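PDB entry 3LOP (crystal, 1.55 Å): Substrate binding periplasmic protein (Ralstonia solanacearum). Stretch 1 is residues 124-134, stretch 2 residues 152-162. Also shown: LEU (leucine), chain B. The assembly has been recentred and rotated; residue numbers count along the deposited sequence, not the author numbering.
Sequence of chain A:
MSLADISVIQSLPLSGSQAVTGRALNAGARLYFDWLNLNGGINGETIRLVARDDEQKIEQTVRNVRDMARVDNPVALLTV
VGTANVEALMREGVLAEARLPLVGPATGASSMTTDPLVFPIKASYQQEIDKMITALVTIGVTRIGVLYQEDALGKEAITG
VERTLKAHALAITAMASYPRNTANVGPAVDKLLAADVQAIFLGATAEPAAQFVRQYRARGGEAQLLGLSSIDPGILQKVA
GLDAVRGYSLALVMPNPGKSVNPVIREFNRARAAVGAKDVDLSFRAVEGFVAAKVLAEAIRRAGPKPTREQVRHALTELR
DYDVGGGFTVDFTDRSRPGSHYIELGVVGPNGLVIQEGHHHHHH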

# COMPACT_ATOMS: atom_id res chain seq x y z
N SER A 124 6.80 2.78 6.53
CA SER A 124 6.65 3.96 5.68
C SER A 124 7.50 4.03 4.41
O SER A 124 8.46 3.29 4.24
CB SER A 124 6.95 5.21 6.51
OG SER A 124 8.35 5.33 6.72
N TYR A 125 7.14 4.96 3.53
CA TYR A 125 7.88 5.17 2.29
C TYR A 125 9.31 5.61 2.61
O TYR A 125 10.25 5.21 1.93
CB TYR A 125 7.24 6.26 1.42
CG TYR A 125 5.95 5.87 0.75
CD1 TYR A 125 5.67 4.54 0.43
CD2 TYR A 125 5.03 6.85 0.38
CE1 TYR A 125 4.50 4.20 -0.25
CE2 TYR A 125 3.86 6.52 -0.30
CZ TYR A 125 3.60 5.19 -0.61
OH TYR A 125 2.45 4.85 -1.27
N GLN A 126 9.47 6.43 3.65
CA GLN A 126 10.80 6.89 4.02
C GLN A 126 11.67 5.71 4.45
O GLN A 126 12.86 5.67 4.14
CB GLN A 126 10.73 7.92 5.14
CG GLN A 126 12.06 8.64 5.40
CD GLN A 126 12.58 9.36 4.17
OE1 GLN A 126 11.89 10.22 3.59
NE2 GLN A 126 13.80 9.03 3.75
N GLN A 127 11.08 4.75 5.17
CA GLN A 127 11.84 3.58 5.59
C GLN A 127 12.26 2.79 4.35
O GLN A 127 13.38 2.30 4.28
CB GLN A 127 11.01 2.69 6.52
CG GLN A 127 10.71 3.30 7.87
CD GLN A 127 9.98 2.33 8.78
OE1 GLN A 127 10.60 1.42 9.35
NE2 GLN A 127 8.68 2.49 8.91
N GLU A 128 11.34 2.67 3.39
CA GLU A 128 11.62 1.95 2.15
C GLU A 128 12.75 2.63 1.38
O GLU A 128 13.70 1.98 0.93
CB GLU A 128 10.38 1.93 1.24
CG GLU A 128 9.21 1.09 1.73
CD GLU A 128 8.09 1.05 0.71
OE1 GLU A 128 8.37 0.72 -0.46
OE2 GLU A 128 6.93 1.36 1.06
N ILE A 129 12.64 3.95 1.24
CA ILE A 129 13.64 4.73 0.53
C ILE A 129 15.00 4.66 1.20
O ILE A 129 16.02 4.45 0.53
CB ILE A 129 13.17 6.20 0.39
CG1 ILE A 129 11.93 6.25 -0.51
CG2 ILE A 129 14.28 7.06 -0.19
CD1 ILE A 129 11.26 7.61 -0.59
N ASP A 130 15.04 4.84 2.51
CA ASP A 130 16.31 4.77 3.23
C ASP A 130 16.99 3.43 2.97
O ASP A 130 18.17 3.38 2.60
CB ASP A 130 16.09 4.91 4.74
CG ASP A 130 15.78 6.33 5.16
OD1 ASP A 130 16.21 7.27 4.45
OD2 ASP A 130 15.12 6.52 6.20
N LYS A 131 16.25 2.35 3.14
CA LYS A 131 16.82 1.02 2.95
C LYS A 131 17.30 0.76 1.52
O LYS A 131 18.43 0.31 1.32
CB LYS A 131 15.80 -0.04 3.36
CG LYS A 131 16.42 -1.33 3.90
CD LYS A 131 15.36 -2.24 4.50
CE LYS A 131 15.97 -3.50 5.09
NZ LYS A 131 16.93 -3.19 6.18
N MSE A 132 16.46 1.05 0.53
CA MSE A 132 16.82 0.82 -0.86
C MSE A 132 17.92 1.73 -1.39
O MSE A 132 18.85 1.28 -2.06
CB MSE A 132 15.60 0.96 -1.77
CG MSE A 132 14.61 -0.19 -1.68
SE MSE A 132 13.20 -0.01 -3.00
CE MSE A 132 11.97 1.06 -1.97
N ILE A 133 17.81 3.03 -1.11
CA ILE A 133 18.81 3.97 -1.58
C ILE A 133 20.16 3.75 -0.91
O ILE A 133 21.20 3.78 -1.57
CB ILE A 133 18.34 5.43 -1.36
CG1 ILE A 133 17.06 5.69 -2.17
CG2 ILE A 133 19.42 6.41 -1.79
CD1 ILE A 133 17.23 5.50 -3.67
N THR A 134 20.15 3.49 0.39
CA THR A 134 21.40 3.25 1.10
C THR A 134 22.09 2.01 0.55
O THR A 134 23.31 1.95 0.47
CB THR A 134 21.17 3.09 2.61
OG1 THR A 134 20.64 4.31 3.14
CG2 THR A 134 22.48 2.78 3.33
N ALA A 152 1.19 14.74 -4.31
CA ALA A 152 1.76 14.39 -3.01
C ALA A 152 2.65 13.13 -3.01
O ALA A 152 3.66 13.10 -2.31
CB ALA A 152 0.66 14.25 -1.98
N LEU A 153 2.27 12.11 -3.77
CA LEU A 153 3.07 10.89 -3.81
C LEU A 153 4.46 11.18 -4.35
O LEU A 153 5.46 10.75 -3.77
CB LEU A 153 2.40 9.82 -4.69
CG LEU A 153 3.29 8.61 -5.02
CD1 LEU A 153 3.70 7.92 -3.73
CD2 LEU A 153 2.55 7.65 -5.94
N GLY A 154 4.53 11.91 -5.46
CA GLY A 154 5.82 12.24 -6.06
C GLY A 154 6.67 13.10 -5.14
O GLY A 154 7.89 12.94 -5.08
N LYS A 155 6.02 14.02 -4.43
CA LYS A 155 6.72 14.90 -3.50
C LYS A 155 7.37 14.06 -2.40
O LYS A 155 8.51 14.33 -2.01
CB LYS A 155 5.74 15.90 -2.89
CG LYS A 155 6.34 16.80 -1.83
CD LYS A 155 5.28 17.70 -1.21
CE LYS A 155 4.17 16.87 -0.58
NZ LYS A 155 3.05 17.72 -0.08
N GLU A 156 6.65 13.06 -1.91
CA GLU A 156 7.17 12.18 -0.87
C GLU A 156 8.42 11.46 -1.39
O GLU A 156 9.43 11.35 -0.69
CB GLU A 156 6.13 11.13 -0.48
CG GLU A 156 4.98 11.64 0.38
CD GLU A 156 5.40 11.94 1.80
OE1 GLU A 156 5.94 11.03 2.47
OE2 GLU A 156 5.18 13.08 2.26
N ALA A 157 8.33 10.97 -2.62
CA ALA A 157 9.44 10.24 -3.24
C ALA A 157 10.67 11.12 -3.44
O ALA A 157 11.77 10.75 -3.03
CB ALA A 157 8.99 9.66 -4.57
N ILE A 158 10.49 12.28 -4.06
CA ILE A 158 11.62 13.17 -4.31
C ILE A 158 12.26 13.65 -3.01
O ILE A 158 13.47 13.59 -2.85
CB ILE A 158 11.19 14.40 -5.14
CG1 ILE A 158 10.81 13.97 -6.56
CG2 ILE A 158 12.34 15.41 -5.20
CD1 ILE A 158 11.97 13.39 -7.37
N THR A 159 11.43 14.14 -2.09
CA THR A 159 11.94 14.62 -0.81
C THR A 159 12.69 13.52 -0.07
O THR A 159 13.77 13.74 0.47
CB THR A 159 10.79 15.12 0.08
OG1 THR A 159 10.12 16.21 -0.56
CG2 THR A 159 11.32 15.59 1.43
N GLY A 160 12.10 12.32 -0.07
CA GLY A 160 12.72 11.19 0.60
C GLY A 160 14.04 10.77 0.01
O GLY A 160 15.02 10.58 0.73
N VAL A 161 14.09 10.63 -1.31
CA VAL A 161 15.31 10.23 -1.98
C VAL A 161 16.39 11.29 -1.80
O VAL A 161 17.56 10.97 -1.58
CB VAL A 161 15.07 9.97 -3.49
CG1 VAL A 161 16.39 9.74 -4.20
CG2 VAL A 161 14.17 8.76 -3.67
N GLU A 162 16.00 12.56 -1.88
CA GLU A 162 16.96 13.65 -1.71
C GLU A 162 17.55 13.64 -0.30
O GLU A 162 18.75 13.87 -0.12
CB GLU A 162 16.29 15.01 -1.96
CG GLU A 162 15.78 15.20 -3.38
CD GLU A 162 15.24 16.59 -3.63
OE1 GLU A 162 14.44 17.08 -2.80
OE2 GLU A 162 15.61 17.20 -4.66
N LEU B . -1.80 4.54 -2.26
CA LEU B . -1.25 4.58 -3.65
C LEU B . -1.06 3.17 -4.17
O LEU B . -1.00 3.02 -5.40
CB LEU B . 0.08 5.32 -3.65
CG LEU B . -0.15 6.60 -2.86
CD1 LEU B . 1.02 6.91 -2.03
CD2 LEU B . -0.45 7.72 -3.78
OXT LEU B . -0.96 2.25 -3.33
O HOH W 1 9.26 10.03 2.18

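Which residue sits at the heart of this contact? Ile-129 has the most surface covered by the other stretch. Its CA-to-CB bond points toward the second helix, and with chi1 m and chi2 t its CG2 lies 3.7 Å from both Gly-160 O and Val-161 N, while its CD1 is 4.0 Å from Ala-157 O. A branched, apolar side chain fits well against this strip of backbone, left uncovered by any side chain at Gly-160; Ala-157 O already accepts from Val-161 N (2.9 Å), so it does not need a polar partner here.

What lets the two helices come so close? Their axes approach to 9.2 Å and cross at -45°, and the tightest point is Gly-160, whose CA lies 5.8 Å from the CA of Gln-126. Glycine suits this place because a CB would fall 2.7 Å from Ile-129 CD1, a clash. Instead, Gln-126 OE1 can rest 3.3 Å from Gly-160 CA.

How does the contact extend to its two ends? Val-161, compact and branched, reaches two isoleucines: its CG2 lies 3.9 Å from Ile-129 CG2, and its CG1 lies 4.4 Å from Ile-133 CD1, a looser contact. Toward the other end, the buried Tyr-125 points its CA-to-CB bond toward the second helix and offers a broad, mostly apolar ring, its CE2 3.7 Å from Leu-153 CD1. CD1 of the bound leucine lies at the edge of the Tyr-125 ring, near its plane, and 3.3 Å from Leu-153 CD1, so this end also borders the ligand.

Does any polar link help? No direct hydrogen bond crosses between the stretches, and the 346 Å² buried, summed over both, comes mainly from apolar packing. Water 1 can bridge them as donor: the water oxygen lies 3.0 Å from Gln-126 OE1 and 3.2 Å from Glu-156 O, although it has further acceptors in reach. Gln-126 NE2 donates to Asp-130 OD1 at 3.1 Å, which helps hold the amide in place.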